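Trehalose-6-phosphate phosphatase-related protein (Thermoplasma acidophilum, PDB 1U02) removes the phosphate from trehalose 6-phosphate to give free trehalose, using magnesium, and also dephosphorylates para-nitrophenyl phosphate less efficiently. Local coordinates at residues A185-N190 against G201-K206; D90-D95 against L113-H118; I43-G46 against E51-R54. One frame throughout, in Å; residues are numbered along the deposited sequence.

Contact 1: residues A185-N190 against G201-K206; sequences AAFEAN and GETHAK
The methyl of A205 sits over one face of the F187 ring. A205 CB lies 4.0 Å from F187 CE2 and 4.1 Å from F187 CD2. Over that face it lies above the CD2–CE2 bond, off the ring centre. The hydroxyl of T203 comes to the same two ring carbons, with T203 OG1 4.1 Å from F187 CE2. Its approach is oblique, and the distance is that of a van der Waals contact. The F187 side chain swings beside its own backbone N, opposite the carbonyl carbon (chi1 -55°). F187 CB points toward 201-206, and this torsion lays the ring against A205 and T203.

A205 N donates to T203 OG1 at 3.0 Å with an N-H...O angle of 157°, which makes an ST turn. The turn holds the hydroxyl near the A205 backbone, and hydroxyl and methyl meet the ring together. The T203 hydroxyl is also hydrogen-bonded to E184, three residues before F187 on the same helix. E184 takes H204 N as well, so its carboxylate ties the loop to the helix.

Past the ring, the chain of 185-190 leaves the helix. N190 ND2 donates to A186 O at 2.9 Å, in the plane of its own amide. N190 OD1 bonds to R169, so both ends of the buried amide are used.

F187 also touches I176 of strand 174-178 and T195 of strand 194-198. Helix 181-188 thus packs on the core sheet and on the loop that follows strand 194-198. The F187 side chain is about 9 Å from the bound magnesium ion, nearby but not part of the site. The arrangement belongs to the Rossmann-like core of the HAD fold, where a helix joins two parallel strands.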
loop_
_atom_site.group_PDB
_atom_site.type_symbol
_atom_site.label_atom_id
_atom_site.label_comp_id
_atom_site.label_asym_id
_atom_site.label_seq_id
_atom_site.Cartn_x
_atom_site.Cartn_y
_atom_site.Cartn_z
ATOM N N ALA A 185 -6.633 -1.068 -10.711
ATOM C CA ALA A 185 -7.815 -1.869 -10.442
ATOM C C ALA A 185 -8.766 -1.071 -9.556
ATOM O O ALA A 185 -9.985 -1.115 -9.731
ATOM C CB ALA A 185 -7.418 -3.171 -9.758
ATOM N N ALA A 186 -8.201 -0.333 -8.605
ATOM C CA ALA A 186 -9.005 0.480 -7.704
ATOM C C ALA A 186 -9.761 1.553 -8.493
ATOM O O ALA A 186 -10.900 1.877 -8.158
ATOM C CB ALA A 186 -8.121 1.122 -6.642
ATOM N N PHE A 187 -9.136 2.100 -9.536
ATOM C CA PHE A 187 -9.796 3.115 -10.358
ATOM C C PHE A 187 -11.010 2.471 -11.033
ATOM O O PHE A 187 -12.092 3.053 -11.087
ATOM C CB PHE A 187 -8.865 3.650 -11.461
ATOM C CG PHE A 187 -7.554 4.200 -10.963
ATOM C CD1 PHE A 187 -7.470 4.891 -9.756
ATOM C CD2 PHE A 187 -6.404 4.070 -11.742
ATOM C CE1 PHE A 187 -6.252 5.448 -9.329
ATOM C CE2 PHE A 187 -5.182 4.620 -11.331
ATOM C CZ PHE A 187 -5.109 5.313 -10.119
ATOM N N GLU A 188 -10.805 1.262 -11.549
ATOM C CA GLU A 188 -11.846 0.494 -12.230
ATOM C C GLU A 188 -13.055 0.251 -11.322
ATOM O O GLU A 188 -14.202 0.334 -11.770
ATOM C CB GLU A 188 -11.257 -0.843 -12.706
ATOM C CG GLU A 188 -12.116 -1.646 -13.681
ATOM C CD GLU A 188 -13.291 -2.344 -13.015
ATOM O OE1 GLU A 188 -13.081 -3.019 -11.981
ATOM O OE2 GLU A 188 -14.424 -2.230 -13.537
ATOM N N ALA A 189 -12.800 -0.045 -10.048
ATOM C CA ALA A 189 -13.875 -0.296 -9.089
ATOM C C ALA A 189 -14.483 0.994 -8.540
ATOM O O ALA A 189 -15.439 0.961 -7.764
ATOM C CB ALA A 189 -13.357 -1.156 -7.936
ATOM N N ASN A 190 -13.921 2.127 -8.944
ATOM C CA ASN A 190 -14.394 3.437 -8.501
ATOM C C ASN A 190 -14.258 4.423 -9.662
ATOM O O ASN A 190 -13.850 5.568 -9.468
ATOM C CB ASN A 190 -13.545 3.931 -7.319
ATOM C CG ASN A 190 -13.691 3.061 -6.083
ATOM O OD1 ASN A 190 -14.651 3.194 -5.325
ATOM N ND2 ASN A 190 -12.737 2.161 -5.879
ATOM N N GLY A 201 3.124 4.492 -18.001
ATOM C CA GLY A 201 2.250 3.354 -18.226
ATOM C C GLY A 201 0.855 3.740 -18.683
ATOM O O GLY A 201 0.398 4.855 -18.431
ATOM N N GLU A 202 0.179 2.817 -19.361
ATOM C CA GLU A 202 -1.176 3.059 -19.850
ATOM C C GLU A 202 -2.120 3.054 -18.647
ATOM O O GLU A 202 -1.901 2.318 -17.687
ATOM C CB GLU A 202 -1.585 1.954 -20.832
ATOM C CG GLU A 202 -0.564 1.673 -21.937
ATOM C CD GLU A 202 -0.593 2.701 -23.058
ATOM O OE1 GLU A 202 -0.608 3.914 -22.759
ATOM O OE2 GLU A 202 -0.587 2.292 -24.241
ATOM N N THR A 203 -3.171 3.865 -18.697
ATOM C CA THR A 203 -4.107 3.921 -17.580
ATOM C C THR A 203 -5.469 4.467 -17.970
ATOM O O THR A 203 -5.622 5.103 -19.011
ATOM C CB THR A 203 -3.553 4.797 -16.438
ATOM O OG1 THR A 203 -4.537 4.920 -15.404
ATOM C CG2 THR A 203 -3.203 6.183 -16.960
ATOM N N HIS A 204 -6.457 4.215 -17.120
ATOM C CA HIS A 204 -7.809 4.694 -17.358
ATOM C C HIS A 204 -8.178 5.777 -16.353
ATOM O O HIS A 204 -9.345 6.146 -16.221
ATOM C CB HIS A 204 -8.802 3.531 -17.276
ATOM C CG HIS A 204 -8.678 2.559 -18.406
ATOM N ND1 HIS A 204 -8.900 2.916 -19.719
ATOM C CD2 HIS A 204 -8.340 1.249 -18.424
ATOM C CE1 HIS A 204 -8.703 1.866 -20.496
ATOM N NE2 HIS A 204 -8.362 0.842 -19.735
ATOM N N ALA A 205 -7.171 6.286 -15.646
ATOM C CA ALA A 205 -7.382 7.331 -14.656
ATOM C C ALA A 205 -7.806 8.609 -15.370
ATOM O O ALA A 205 -7.433 8.839 -16.519
ATOM C CB ALA A 205 -6.095 7.570 -13.867
ATOM N N LYS A 206 -8.587 9.441 -14.694
ATOM C CA LYS A 206 -9.044 10.688 -15.292
ATOM C C LYS A 206 -7.935 11.731 -15.390
ATOM O O LYS A 206 -7.935 12.559 -16.303
ATOM C CB LYS A 206 -10.225 11.247 -14.498
ATOM C CG LYS A 206 -11.440 10.338 -14.541
ATOM C CD LYS A 206 -12.609 10.901 -13.761
ATOM C CE LYS A 206 -13.777 9.927 -13.796
ATOM N NZ LYS A 206 -14.886 10.378 -12.921
#

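Contact 2: residues D90-D95 against L113-H118; sequences DRIYED and LAVLYH
Y93 and V115 mark the closest backbone approach, 6.7 Å between their CA atoms, as helix 90-95 runs along strand 114-118 with axes 8.5 Å apart and at 32°. The two elements point roughly the same way. No hydrogen bond crosses between 90-95 and 113-118, and the contact is made by side chains.

I92 carries it with one branch. Its CG2 methyl meets V115 CG2 at 3.9 Å and Y117 OH at 3.6 Å. CG1 of I92 lies beside the backbone N (chi1 -70°), which leaves CG2 on the far side of CB from that N and facing the strand. V115 also uses a single methyl. The I92 and V115 side chains cross obliquely. Y117 arrives differently, since its long side chain meets I92 at about a right angle. V115 and Y117 are two apart in the strand, and both serve the helix face.

Y93 takes a smaller part. Its CB is 4.5 Å from V115 CG2, a loose contact.

The Y117 hydroxyl touches I92 through its oxygen, but its polar partner is T96, the last residue of helix 86-96. T96 OG1 is also hydrogen-bonded to I92 O. The phenol end is thus bound to the same helix whose methyl it touches, and a buried polar atom is satisfied. Around the contact, F141 of helix 127-141 and L154 of strand 151-155 also touch I92.

Helix 86-96 and helix 127-141 pack on the four-stranded antiparallel sheet that holds strand 114-118. Apart from the short helix 99-102, the chain runs helix, two strands, helix, two strands. This two-layer alpha/beta arrangement is consistent with the cap domain that trehalose-phosphatases of the HAD superfamily carry over the core.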
loop_
_atom_site.group_PDB
_atom_site.type_symbol
_atom_site.label_atom_id
_atom_site.label_comp_id
_atom_site.label_asym_id
_atom_site.label_seq_id
_atom_site.Cartn_x
_atom_site.Cartn_y
_atom_site.Cartn_z
ATOM N N ASP A 90 2.695 -15.603 11.543
ATOM C CA ASP A 90 3.772 -15.755 12.520
ATOM C C ASP A 90 4.534 -17.030 12.160
ATOM O O ASP A 90 5.766 -17.048 12.140
ATOM C CB ASP A 90 3.229 -15.889 13.947
ATOM C CG ASP A 90 2.728 -14.572 14.513
ATOM O OD1 ASP A 90 3.313 -13.516 14.178
ATOM O OD2 ASP A 90 1.760 -14.595 15.305
ATOM N N ARG A 91 3.789 -18.094 11.868
ATOM C CA ARG A 91 4.382 -19.378 11.511
ATOM C C ARG A 91 5.119 -19.301 10.174
ATOM O O ARG A 91 6.183 -19.900 10.007
ATOM C CB ARG A 91 3.307 -20.472 11.445
ATOM C CG ARG A 91 2.607 -20.735 12.779
ATOM C CD ARG A 91 1.988 -22.141 12.847
ATOM N NE ARG A 91 0.820 -22.316 11.983
ATOM C CZ ARG A 91 -0.373 -21.760 12.197
ATOM N NH1 ARG A 91 -0.572 -20.981 13.255
ATOM N NH2 ARG A 91 -1.372 -21.989 11.354
ATOM N N ILE A 92 4.550 -18.567 9.221
ATOM C CA ILE A 92 5.182 -18.430 7.912
ATOM C C ILE A 92 6.556 -17.788 8.053
ATOM O O ILE A 92 7.527 -18.244 7.449
ATOM C CB ILE A 92 4.303 -17.589 6.955
ATOM C CG1 ILE A 92 3.054 -18.395 6.575
ATOM C CG2 ILE A 92 5.095 -17.202 5.704
ATOM C CD1 ILE A 92 2.031 -17.617 5.772
ATOM N N TYR A 93 6.641 -16.737 8.860
ATOM C CA TYR A 93 7.909 -16.057 9.064
ATOM C C TYR A 93 8.902 -16.982 9.761
ATOM O O TYR A 93 10.067 -17.071 9.376
ATOM C CB TYR A 93 7.724 -14.796 9.912
ATOM C CG TYR A 93 9.027 -14.078 10.132
ATOM C CD1 TYR A 93 9.650 -13.401 9.090
ATOM C CD2 TYR A 93 9.683 -14.143 11.361
ATOM C CE1 TYR A 93 10.902 -12.809 9.257
ATOM C CE2 TYR A 93 10.936 -13.555 11.541
ATOM C CZ TYR A 93 11.537 -12.895 10.482
ATOM O OH TYR A 93 12.788 -12.347 10.633
ATOM N N GLU A 94 8.439 -17.664 10.798
ATOM C CA GLU A 94 9.309 -18.568 11.537
ATOM C C GLU A 94 9.873 -19.671 10.651
ATOM O O GLU A 94 11.056 -20.012 10.746
ATOM C CB GLU A 94 8.553 -19.186 12.716
ATOM C CG GLU A 94 9.358 -20.212 13.502
ATOM C CD GLU A 94 10.755 -19.722 13.858
ATOM O OE1 GLU A 94 10.881 -18.610 14.419
ATOM O OE2 GLU A 94 11.730 -20.454 13.579
ATOM N N ASP A 95 9.038 -20.217 9.773
ATOM C CA ASP A 95 9.481 -21.297 8.909
ATOM C C ASP A 95 10.273 -20.847 7.687
ATOM O O ASP A 95 10.945 -21.658 7.059
ATOM C CB ASP A 95 8.282 -22.148 8.463
ATOM C CG ASP A 95 7.544 -22.798 9.639
ATOM O OD1 ASP A 95 8.156 -22.985 10.713
ATOM O OD2 ASP A 95 6.351 -23.140 9.483
ATOM N N LEU A 113 0.056 -9.357 9.086
ATOM C CA LEU A 113 -0.805 -10.022 8.109
ATOM C C LEU A 113 -0.174 -10.193 6.733
ATOM O O LEU A 113 -0.875 -10.272 5.721
ATOM C CB LEU A 113 -2.140 -9.281 7.981
ATOM C CG LEU A 113 -3.005 -9.361 9.252
ATOM C CD1 LEU A 113 -4.243 -8.478 9.116
ATOM C CD2 LEU A 113 -3.398 -10.818 9.501
ATOM N N ALA A 114 1.149 -10.265 6.694
ATOM C CA ALA A 114 1.841 -10.454 5.424
ATOM C C ALA A 114 3.331 -10.621 5.639
ATOM O O ALA A 114 3.884 -10.138 6.626
ATOM C CB ALA A 114 1.589 -9.258 4.493
ATOM N N VAL A 115 3.965 -11.336 4.719
ATOM C CA VAL A 115 5.407 -11.528 4.743
ATOM C C VAL A 115 5.829 -11.203 3.325
ATOM O O VAL A 115 5.399 -11.850 2.367
ATOM C CB VAL A 115 5.822 -12.971 5.089
ATOM C CG1 VAL A 115 7.345 -13.081 5.059
ATOM C CG2 VAL A 115 5.299 -13.342 6.473
ATOM N N LEU A 116 6.657 -10.178 3.198
ATOM C CA LEU A 116 7.117 -9.725 1.900
ATOM C C LEU A 116 8.554 -10.166 1.641
ATOM O O LEU A 116 9.446 -9.920 2.454
ATOM C CB LEU A 116 6.987 -8.196 1.840
ATOM C CG LEU A 116 7.301 -7.428 0.553
ATOM C CD1 LEU A 116 6.590 -6.077 0.578
ATOM C CD2 LEU A 116 8.799 -7.244 0.425
ATOM N N TYR A 117 8.762 -10.841 0.516
ATOM C CA TYR A 117 10.087 -11.306 0.137
ATOM C C TYR A 117 10.592 -10.363 -0.953
ATOM O O TYR A 117 9.971 -10.245 -2.014
ATOM C CB TYR A 117 10.008 -12.748 -0.386
ATOM C CG TYR A 117 9.443 -13.719 0.630
ATOM C CD1 TYR A 117 10.279 -14.416 1.505
ATOM C CD2 TYR A 117 8.069 -13.894 0.757
ATOM C CE1 TYR A 117 9.755 -15.265 2.486
ATOM C CE2 TYR A 117 7.532 -14.735 1.728
ATOM C CZ TYR A 117 8.374 -15.416 2.590
ATOM O OH TYR A 117 7.831 -16.239 3.548
ATOM N N HIS A 118 11.696 -9.672 -0.677
ATOM C CA HIS A 118 12.263 -8.735 -1.642
ATOM C C HIS A 118 13.457 -9.398 -2.315
ATOM O O HIS A 118 14.437 -9.756 -1.658
ATOM C CB HIS A 118 12.708 -7.443 -0.948
ATOM C CG HIS A 118 12.823 -6.266 -1.871
ATOM N ND1 HIS A 118 13.560 -6.299 -3.037
ATOM C CD2 HIS A 118 12.280 -5.026 -1.806
ATOM C CE1 HIS A 118 13.461 -5.132 -3.653
ATOM N NE2 HIS A 118 12.688 -4.343 -2.926
#

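Contact 3: residues I43-G46 against E51-R54; sequences IVTG and EISR
The contact lies in a beta-alpha-beta unit of the HAD core, made of strand 40-44, helix 49-55 and strand 61-64. T45 and G46 follow the end of the first strand. This is where HAD enzymes place the threonine or serine of motif II, and T45 probably fills that role.

I52 makes the helix's side of the contact, meeting I43 of the strand and T45 just after it with different branches. I52 CG1 lies 3.6 Å from T45 CG2. I52 CD1 is 3.8 Å from T45 CG2. Here the two side chains reach toward each other tip to tip. The other branch, I52 CG2, meets I43 CG2 at 4.1 Å, with the two side chains set at a slant. I52 CG1 stands beside the backbone N and across from the carbonyl carbon (chi1 -59°), and this splits its two branches between the two partners.

T45 divides its side chain as well. Its OG1 lies opposite the backbone N (chi1 175°), and its methyl sits between the backbone N and the carbonyl carbon. The methyl takes the apolar contact. The hydroxyl is hydrogen-bonded to R47 N in the loop that leads to the helix.

The T45 side chain is about 4 Å from that of D9, a magnesium ligand, and about 7 Å from the magnesium ion. The I52 side chain is about 4 Å from that of Y8, probably a substrate-binding residue. E51, next to I52, forms salt bridges with R47 and with K111 of strand 107-111.

No hydrogen bond crosses between 43-46 and 51-54. Between these two segments the touching groups are methyls and a methylene. The methyl contact and the hydroxyl's bond to R47 N together probably hold the rotation of T45, close to the metal ligand D9.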
loop_
_atom_site.group_PDB
_atom_site.type_symbol
_atom_site.label_atom_id
_atom_site.label_comp_id
_atom_site.label_asym_id
_atom_site.label_seq_id
_atom_site.Cartn_x
_atom_site.Cartn_y
_atom_site.Cartn_z
ATOM N N ILE A 43 -5.006 6.925 3.748
ATOM C CA ILE A 43 -3.808 6.414 3.099
ATOM C C ILE A 43 -4.238 4.985 2.768
ATOM O O ILE A 43 -4.737 4.278 3.642
ATOM C CB ILE A 43 -2.588 6.344 4.052
ATOM C CG1 ILE A 43 -2.145 7.755 4.454
ATOM C CG2 ILE A 43 -1.441 5.607 3.361
ATOM C CD1 ILE A 43 -1.736 8.626 3.284
ATOM N N VAL A 44 -4.082 4.567 1.515
ATOM C CA VAL A 44 -4.461 3.212 1.116
ATOM C C VAL A 44 -3.180 2.539 0.657
ATOM O O VAL A 44 -2.564 2.969 -0.314
ATOM C CB VAL A 44 -5.490 3.226 -0.025
ATOM C CG1 VAL A 44 -5.906 1.804 -0.366
ATOM C CG2 VAL A 44 -6.702 4.050 0.391
ATOM N N THR A 45 -2.796 1.465 1.336
ATOM C CA THR A 45 -1.524 0.832 1.039
ATOM C C THR A 45 -1.506 -0.670 1.303
ATOM O O THR A 45 -2.444 -1.227 1.876
ATOM C CB THR A 45 -0.457 1.501 1.925
ATOM O OG1 THR A 45 0.810 0.854 1.774
ATOM C CG2 THR A 45 -0.897 1.423 3.391
ATOM N N GLY A 46 -0.423 -1.314 0.882
ATOM C CA GLY A 46 -0.263 -2.735 1.126
ATOM C C GLY A 46 0.552 -2.874 2.404
ATOM O O GLY A 46 0.721 -3.969 2.943
ATOM N N GLU A 51 3.578 0.218 10.033
ATOM C CA GLU A 51 4.497 0.892 9.118
ATOM C C GLU A 51 4.058 2.319 8.797
ATOM O O GLU A 51 4.826 3.264 8.960
ATOM C CB GLU A 51 4.639 0.107 7.810
ATOM C CG GLU A 51 5.540 -1.108 7.913
ATOM C CD GLU A 51 5.539 -1.943 6.645
ATOM O OE1 GLU A 51 4.475 -2.502 6.312
ATOM O OE2 GLU A 51 6.599 -2.037 5.980
ATOM N N ILE A 52 2.824 2.481 8.338
ATOM C CA ILE A 52 2.352 3.813 7.992
ATOM C C ILE A 52 2.347 4.726 9.212
ATOM O O ILE A 52 2.670 5.910 9.101
ATOM C CB ILE A 52 0.941 3.771 7.380
ATOM C CG1 ILE A 52 0.952 2.892 6.130
ATOM C CG2 ILE A 52 0.498 5.186 6.986
ATOM C CD1 ILE A 52 1.860 3.420 5.020
ATOM N N SER A 53 1.992 4.170 10.371
ATOM C CA SER A 53 1.945 4.939 11.611
ATOM C C SER A 53 3.300 5.543 11.968
ATOM O O SER A 53 3.363 6.659 12.481
ATOM C CB SER A 53 1.429 4.071 12.766
ATOM O OG SER A 53 0.049 3.780 12.586
ATOM N N ARG A 54 4.387 4.821 11.710
ATOM C CA ARG A 54 5.690 5.396 12.006
ATOM C C ARG A 54 6.217 6.205 10.816
ATOM O O ARG A 54 6.906 7.208 11.011
ATOM C CB ARG A 54 6.703 4.325 12.434
ATOM C CG ARG A 54 7.030 3.238 11.437
ATOM C CD ARG A 54 8.067 2.289 12.058
ATOM N NE ARG A 54 8.511 1.244 11.138
ATOM C CZ ARG A 54 8.004 0.015 11.094
ATOM N NH1 ARG A 54 7.029 -0.338 11.920
ATOM N NH2 ARG A 54 8.478 -0.863 10.221
#

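Overall arrangement
Contacts 2 and 3 are buried, and contact 1 is only partly so. Contacts 1 and 2 have their centres about 16 and 17 Å from the centre of the chain, contact 3 about 7 Å. Contacts 1 and 3 both belong to the core with the eight-stranded sheet, at different helices. Contact 2 belongs to the separate antiparallel sheet, about 30 Å from contact 1 between centres. None has a hydrogen bond across it. Contact 1 sets a methyl over an aromatic face and a hydroxyl beside it, contact 2 adds a phenol oxygen to its aliphatic methyls, and contact 3 is aliphatic throughout. Contact 3 is nearest the magnesium ion, and contact 2 lies away from the annotated sites.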